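Local coordinates for PcyX_EBK42635 (Marine metagenome, PDB 5OWG), which probably catalyses the ferredoxin-dependent four-electron reduction of biliverdin to the pigment phycoerythrobilin, at residues N54-R58 with I180-E184; T85-P89 with H117-K121. One frame throughout, in Å; residues are numbered along the deposited sequence.

Contact 1 (N54-R58 with I180-E184); sequences NRYIR and IRNHE
Tyr56 and Glu184 bury more surface than any other residues of this contact, and with Arg181 they show how a turn between two strands can be clasped by a loop that follows a helix. Tyr56 stands between two aliphatic stems. Over one face of its ring lies Arg181 CG, 3.8 Å from the ring centroid and 20° off the normal, a CH-pi contact made by a methylene carbon; the charged end of Arg181 goes instead to a salt bridge with Asp178. Over the opposite face lies CG of Arg55, the neighbour of Tyr56 in sequence.

Glu184 is extended beyond CG, which sets its carboxylate beside the tyrosine, where OE2 comes within 3.3 Å of Tyr56 CE1. The same carboxylate is gripped side-on by Arg55: NE reaches OE2 of Glu184 at 2.8 Å, and Arg55 NH2 reaches Glu184 OE1 at 2.7 Å. Both oxygens use their syn lone pairs. The two planes lie 22° apart and both bonds are bent, so the salt bridge is tilted rather than flat. The extended Arg55 chain, with CG opposite the backbone N (chi1 163°), carries the guanidinium out to Glu184, and Tyr56 OH lies over one guanidinium face, toward its rim.

Deeper in the protein, Ile57 CD1 touches Ile180 CG2 at 4.0 Å. The turn itself is fixed by Asn54 OD1, which accepts from both Tyr56 N and Ile57 N, the Ile57 bond being 2.7 Å long. This Asx turn and Asx motif occupy the two-residue type I bend of a beta-hairpin, joining strands 47-53 and 57-67 of the central antiparallel sheet in the bilin reductase fold.

Contact 2 (T85-P89 with H117-K121); sequences TNGGP and HPLTK
His117 spreads its ring beneath the backbone of Gly88 and the ring of Pro89. The CH-pi contacts are two, both over one face of the imidazole: Gly88 CA is 3.6 Å from the centroid of the His117 ring, and Pro89 CD is 4.1 Å from it and 26° off the normal. With CG set opposite its backbone N (chi1 -154°), the imidazole reaches across to these carbons. Gly87 O approaches obliquely, 3.1 Å from His117 CD2, without forming a hydrogen bond.

The apolar packing centres on Pro89, whose CD meets Leu119 CB at 3.9 Å. Beyond it, Pro89 CB makes a van der Waals contact of 3.5 Å with Thr120 OG1, a hydroxyl that has a weak hydrogen bond with Phe109 O.

No hydrogen bond crosses between the segments; the imidazole nitrogens are bonded within 117-121 and to Glu186. A weak capping bond of 3.4 Å runs from Leu119 N to His117 ND1, with His117 in the N-cap position, while His117 NE2 is hydrogen-bonded to Glu186 OE2. The N-cap of the short helix 118-121 is thus seated against the hairpin loop between strands 73-82 and 90-96.

Overall arrangement
From the N terminus, the chain passes the 54-58 turn between strands 47-53 and 57-67, then the 85-89 loop between strands 73-82 and 90-96. After strand 104-110 it reaches residues 117-121, and contact 2 closes a loop of 27 intervening residues. Only after helix 161-179 does the chain come back, at 180-184, to meet 54-58, so contact 1 encloses the whole of contact 2. Their centres lie about 10 Å apart, and they touch: Ile180 and His183 pack on Asn86, and the rings of His183 and His117 meet. Together they fasten two neighbouring sheet turns to the end of helix 161-179 and to helix 118-121.

Contact 1 (N54-R58 with I180-E184)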
ATOM      1  N   ASN A  54      11.096  -4.223  -6.972  1.00 39.19           N
ATOM      2  CA  ASN A  54      12.478  -4.214  -7.424  1.00 35.47           C
ATOM      3  C   ASN A  54      13.264  -5.184  -6.550  1.00 42.74           C
ATOM      4  O   ASN A  54      12.698  -5.897  -5.716  1.00 38.79           O
ATOM      5  CB  ASN A  54      13.066  -2.792  -7.410  1.00 43.44           C
ATOM      6  CG  ASN A  54      13.369  -2.278  -6.008  1.00 31.78           C
ATOM      7  OD1 ASN A  54      13.225  -2.989  -5.014  1.00 33.19           O
ATOM      8  ND2 ASN A  54      13.803  -1.022  -5.930  1.00 42.52           N
ATOM      9  N   ARG A  55      14.582  -5.212  -6.760  1.00 39.04           N
ATOM     10  CA  ARG A  55      15.441  -6.127  -6.017  1.00 40.85           C
ATOM     11  C   ARG A  55      15.180  -6.051  -4.520  1.00 37.52           C
ATOM     12  O   ARG A  55      15.191  -7.075  -3.827  1.00 37.22           O
ATOM     13  CB  ARG A  55      16.909  -5.812  -6.322  1.00 48.06           C
ATOM     14  CG  ARG A  55      17.911  -6.395  -5.325  1.00 43.37           C
ATOM     15  CD  ARG A  55      19.350  -6.174  -5.780  1.00 47.54           C
ATOM     16  NE  ARG A  55      20.319  -6.581  -4.767  1.00 56.06           N
ATOM     17  CZ  ARG A  55      21.624  -6.324  -4.825  1.00 55.89           C
ATOM     18  NH1 ARG A  55      22.128  -5.650  -5.852  1.00 50.01           N
ATOM     19  NH2 ARG A  55      22.428  -6.736  -3.855  1.00 52.40           N
ATOM     20  N   TYR A  56      14.931  -4.850  -4.005  1.00 34.14           N
ATOM     21  CA  TYR A  56      14.862  -4.643  -2.566  1.00 49.40           C
ATOM     22  C   TYR A  56      13.443  -4.677  -2.015  1.00 44.48           C
ATOM     23  O   TYR A  56      13.270  -4.889  -0.810  1.00 38.91           O
ATOM     24  CB  TYR A  56      15.515  -3.304  -2.207  1.00 41.20           C
ATOM     25  CG  TYR A  56      16.925  -3.157  -2.739  1.00 50.71           C
ATOM     26  CD1 TYR A  56      18.000  -3.740  -2.084  1.00 45.26           C
ATOM     27  CD2 TYR A  56      17.176  -2.438  -3.899  1.00 52.35           C
ATOM     28  CE1 TYR A  56      19.289  -3.612  -2.569  1.00 49.47           C
ATOM     29  CE2 TYR A  56      18.460  -2.301  -4.391  1.00 54.86           C
ATOM     30  CZ  TYR A  56      19.513  -2.891  -3.722  1.00 57.51           C
ATOM     31  OH  TYR A  56      20.794  -2.762  -4.206  1.00 66.89           O
ATOM     32  N   ILE A  57      12.434  -4.477  -2.858  1.00 39.63           N
ATOM     33  CA  ILE A  57      11.039  -4.420  -2.435  1.00 35.47           C
ATOM     34  C   ILE A  57      10.277  -5.458  -3.246  1.00 33.17           C
ATOM     35  O   ILE A  57      10.055  -5.272  -4.449  1.00 36.97           O
ATOM     36  CB  ILE A  57      10.445  -3.018  -2.627  1.00 47.66           C
ATOM     37  CG1 ILE A  57      11.170  -2.002  -1.738  1.00 47.91           C
ATOM     38  CG2 ILE A  57       8.951  -3.012  -2.326  1.00 41.14           C
ATOM     39  CD1 ILE A  57      11.107  -0.585  -2.266  1.00 43.16           C
ATOM     40  N   ARG A  58       9.867  -6.550  -2.594  1.00 42.80           N
ATOM     41  CA  ARG A  58       9.192  -7.622  -3.318  1.00 44.19           C
ATOM     42  C   ARG A  58       7.818  -7.197  -3.815  1.00 36.88           C
ATOM     43  O   ARG A  58       7.370  -7.675  -4.864  1.00 31.97           O
ATOM     44  CB  ARG A  58       9.069  -8.872  -2.441  1.00 44.65           C
ATOM     45  CG  ARG A  58       8.094  -8.763  -1.276  1.00 47.31           C
ATOM     46  CD  ARG A  58       7.897 -10.117  -0.613  1.00 48.27           C
ATOM     47  NE  ARG A  58       6.997 -10.041   0.536  1.00 51.07           N
ATOM     48  CZ  ARG A  58       5.673 -10.166   0.473  1.00 44.29           C
ATOM     49  NH1 ARG A  58       5.065 -10.376  -0.688  1.00 42.44           N
ATOM     50  NH2 ARG A  58       4.952 -10.077   1.581  1.00 33.08           N
ATOM     51  N   ILE A 180      15.415   1.625   2.655  1.00 54.82           N
ATOM     52  CA  ILE A 180      15.170   0.191   2.790  1.00 46.47           C
ATOM     53  C   ILE A 180      16.286  -0.606   2.130  1.00 39.06           C
ATOM     54  O   ILE A 180      16.586  -1.733   2.544  1.00 38.81           O
ATOM     55  CB  ILE A 180      13.788  -0.175   2.207  1.00 40.74           C
ATOM     56  CG1 ILE A 180      13.404  -1.612   2.573  1.00 39.80           C
ATOM     57  CG2 ILE A 180      13.775  -0.023   0.690  1.00 41.18           C
ATOM     58  CD1 ILE A 180      13.115  -1.824   4.052  1.00 55.24           C
ATOM     59  N   ARG A 181      16.922  -0.039   1.103  1.00 49.94           N
ATOM     60  CA  ARG A 181      18.015  -0.730   0.426  1.00 50.30           C
ATOM     61  C   ARG A 181      19.126  -1.097   1.403  1.00 52.46           C
ATOM     62  O   ARG A 181      19.768  -2.145   1.261  1.00 61.12           O
ATOM     63  CB  ARG A 181      18.564   0.143  -0.703  1.00 56.09           C
ATOM     64  CG  ARG A 181      17.555   0.455  -1.798  1.00 63.90           C
ATOM     65  CD  ARG A 181      17.756   1.848  -2.379  1.00 68.63           C
ATOM     66  NE  ARG A 181      19.034   1.995  -3.069  1.00 73.41           N
ATOM     67  CZ  ARG A 181      19.556   3.163  -3.433  1.00 68.06           C
ATOM     68  NH1 ARG A 181      18.920   4.295  -3.162  1.00 62.50           N
ATOM     69  NH2 ARG A 181      20.723   3.202  -4.061  1.00 68.78           N
ATOM     70  N   ASN A 182      19.360  -0.252   2.409  1.00 50.86           N
ATOM     71  CA  ASN A 182      20.479  -0.429   3.330  1.00 62.74           C
ATOM     72  C   ASN A 182      20.298  -1.599   4.286  1.00 60.53           C
ATOM     73  O   ASN A 182      21.148  -1.787   5.165  1.00 64.63           O
ATOM     74  CB  ASN A 182      20.690   0.845   4.148  1.00 58.23           C
ATOM     75  CG  ASN A 182      21.137   2.015   3.301  1.00 63.88           C
ATOM     76  OD1 ASN A 182      22.026   1.886   2.461  1.00 71.91           O
ATOM     77  ND2 ASN A 182      20.517   3.169   3.518  1.00 65.11           N
ATOM     78  N   HIS A 183      19.226  -2.380   4.152  1.00 56.85           N
ATOM     79  CA  HIS A 183      18.915  -3.445   5.099  1.00 53.41           C
ATOM     80  C   HIS A 183      18.775  -4.800   4.415  1.00 57.54           C
ATOM     81  O   HIS A 183      18.188  -5.725   4.984  1.00 65.79           O
ATOM     82  CB  HIS A 183      17.645  -3.084   5.866  1.00 60.32           C
ATOM     83  CG  HIS A 183      17.794  -1.860   6.713  1.00 70.90           C
ATOM     84  ND1 HIS A 183      18.392  -1.882   7.955  1.00 57.19           N
ATOM     85  CD2 HIS A 183      17.444  -0.571   6.488  1.00 71.54           C
ATOM     86  CE1 HIS A 183      18.395  -0.662   8.462  1.00 69.35           C
ATOM     87  NE2 HIS A 183      17.826   0.152   7.591  1.00 65.12           N
ATOM     88  N   GLU A 184      19.307  -4.930   3.204  1.00 58.24           N
ATOM     89  CA  GLU A 184      19.307  -6.206   2.503  1.00 65.05           C
ATOM     90  C   GLU A 184      20.324  -7.155   3.128  1.00 57.47           C
ATOM     91  O   GLU A 184      21.501  -6.811   3.274  1.00 72.09           O
ATOM     92  CB  GLU A 184      19.632  -5.977   1.027  1.00 61.89           C
ATOM     93  CG  GLU A 184      19.548  -7.211   0.151  1.00 52.84           C
ATOM     94  CD  GLU A 184      20.112  -6.966  -1.234  1.00 58.20           C
ATOM     95  OE1 GLU A 184      21.344  -6.793  -1.353  1.00 64.90           O
ATOM     96  OE2 GLU A 184      19.323  -6.932  -2.202  1.00 50.75           O
TER

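Contact 2 (T85-P89 with H117-K121)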
ATOM      1  N   THR A  85      15.193 -11.242   2.601  1.00 52.97           N
ATOM      2  CA  THR A  85      16.330 -11.172   3.516  1.00 68.66           C
ATOM      3  C   THR A  85      16.376  -9.853   4.276  1.00 66.02           C
ATOM      4  O   THR A  85      17.256  -9.667   5.122  1.00 65.45           O
ATOM      5  CB  THR A  85      17.663 -11.374   2.780  1.00 53.80           C
ATOM      6  OG1 THR A  85      17.850 -10.340   1.806  1.00 57.61           O
ATOM      7  CG2 THR A  85      17.719 -12.736   2.104  1.00 56.22           C
ATOM      8  N   ASN A  86      15.454  -8.941   3.992  1.00 61.85           N
ATOM      9  CA  ASN A  86      15.372  -7.667   4.686  1.00 53.81           C
ATOM     10  C   ASN A  86      14.440  -7.788   5.884  1.00 71.68           C
ATOM     11  O   ASN A  86      13.440  -8.511   5.849  1.00 65.85           O
ATOM     12  CB  ASN A  86      14.873  -6.578   3.736  1.00 63.68           C
ATOM     13  CG  ASN A  86      14.957  -5.189   4.336  1.00 61.53           C
ATOM     14  OD1 ASN A  86      14.889  -5.015   5.553  1.00 75.09           O
ATOM     15  ND2 ASN A  86      15.103  -4.188   3.476  1.00 54.01           N
ATOM     16  N   GLY A  87      14.782  -7.071   6.951  1.00 79.80           N
ATOM     17  CA  GLY A  87      13.988  -7.085   8.163  1.00 67.97           C
ATOM     18  C   GLY A  87      13.337  -5.747   8.435  1.00 53.04           C
ATOM     19  O   GLY A  87      12.927  -5.465   9.565  1.00 56.02           O
ATOM     20  N   GLY A  88      13.229  -4.915   7.403  1.00 68.84           N
ATOM     21  CA  GLY A  88      12.736  -3.568   7.560  1.00 64.35           C
ATOM     22  C   GLY A  88      11.241  -3.504   7.787  1.00 74.27           C
ATOM     23  O   GLY A  88      10.521  -4.501   7.671  1.00 66.66           O
ATOM     24  N   PRO A  89      10.742  -2.311   8.121  1.00 69.00           N
ATOM     25  CA  PRO A  89       9.305  -2.151   8.371  1.00 73.53           C
ATOM     26  C   PRO A  89       8.477  -2.252   7.099  1.00 74.85           C
ATOM     27  O   PRO A  89       8.978  -2.662   6.047  1.00 61.20           O
ATOM     28  CB  PRO A  89       9.215  -0.753   8.996  1.00 67.59           C
ATOM     29  CG  PRO A  89      10.391  -0.025   8.452  1.00 68.53           C
ATOM     30  CD  PRO A  89      11.480  -1.046   8.288  1.00 63.69           C
ATOM     31  N   HIS A 117      14.024  -1.239  14.674  1.00 85.86           N
ATOM     32  CA  HIS A 117      14.624  -1.095  13.362  1.00 85.71           C
ATOM     33  C   HIS A 117      14.932   0.374  13.118  1.00 86.97           C
ATOM     34  O   HIS A 117      14.096   1.233  13.435  1.00 79.41           O
ATOM     35  CB  HIS A 117      13.700  -1.622  12.261  1.00 89.42           C
ATOM     36  CG  HIS A 117      14.426  -2.075  11.035  1.00 74.44           C
ATOM     37  ND1 HIS A 117      14.821  -1.208  10.038  1.00 61.76           N
ATOM     38  CD2 HIS A 117      14.836  -3.305  10.649  1.00 61.97           C
ATOM     39  CE1 HIS A 117      15.441  -1.887   9.090  1.00 66.04           C
ATOM     40  NE2 HIS A 117      15.464  -3.162   9.436  1.00 63.23           N
ATOM     41  N   PRO A 118      16.108   0.701  12.565  1.00 73.89           N
ATOM     42  CA  PRO A 118      16.435   2.123  12.356  1.00 70.06           C
ATOM     43  C   PRO A 118      15.448   2.859  11.466  1.00 73.55           C
ATOM     44  O   PRO A 118      15.137   4.026  11.736  1.00 64.96           O
ATOM     45  CB  PRO A 118      17.836   2.067  11.726  1.00 70.16           C
ATOM     46  CG  PRO A 118      18.402   0.768  12.162  1.00 70.22           C
ATOM     47  CD  PRO A 118      17.247  -0.179  12.250  1.00 68.25           C
ATOM     48  N   LEU A 119      14.946   2.218  10.406  1.00 72.24           N
ATOM     49  CA  LEU A 119      14.107   2.933   9.448  1.00 72.05           C
ATOM     50  C   LEU A 119      12.787   3.375  10.068  1.00 69.79           C
ATOM     51  O   LEU A 119      12.197   4.364   9.620  1.00 66.87           O
ATOM     52  CB  LEU A 119      13.853   2.064   8.215  1.00 70.32           C
ATOM     53  CG  LEU A 119      13.033   2.707   7.091  1.00 65.43           C
ATOM     54  CD1 LEU A 119      13.623   4.044   6.667  1.00 53.28           C
ATOM     55  CD2 LEU A 119      12.945   1.771   5.897  1.00 54.51           C
ATOM     56  N   THR A 120      12.303   2.661  11.087  1.00 61.53           N
ATOM     57  CA  THR A 120      11.113   3.106  11.808  1.00 70.31           C
ATOM     58  C   THR A 120      11.418   4.342  12.645  1.00 72.96           C
ATOM     59  O   THR A 120      10.748   5.373  12.522  1.00 72.83           O
ATOM     60  CB  THR A 120      10.582   1.982  12.701  1.00 72.49           C
ATOM     61  OG1 THR A 120      10.357   0.802  11.920  1.00 76.49           O
ATOM     62  CG2 THR A 120       9.274   2.406  13.369  1.00 70.27           C
ATOM     63  N   LYS A 121      12.425   4.242  13.518  1.00 80.39           N
ATOM     64  CA  LYS A 121      12.824   5.366  14.359  1.00 60.72           C
ATOM     65  C   LYS A 121      12.943   6.643  13.538  1.00 64.48           C
ATOM     66  O   LYS A 121      12.452   7.705  13.937  1.00 67.48           O
ATOM     67  CB  LYS A 121      14.145   5.043  15.059  1.00 68.26           C
ATOM     68  CG  LYS A 121      14.135   3.708  15.788  1.00 67.86           C
ATOM     69  CD  LYS A 121      15.376   3.514  16.638  1.00 66.39           C
ATOM     70  CE  LYS A 121      15.203   4.104  18.026  1.00 63.79           C
ATOM     71  NZ  LYS A 121      16.351   4.966  18.411  1.00 75.46           N
TER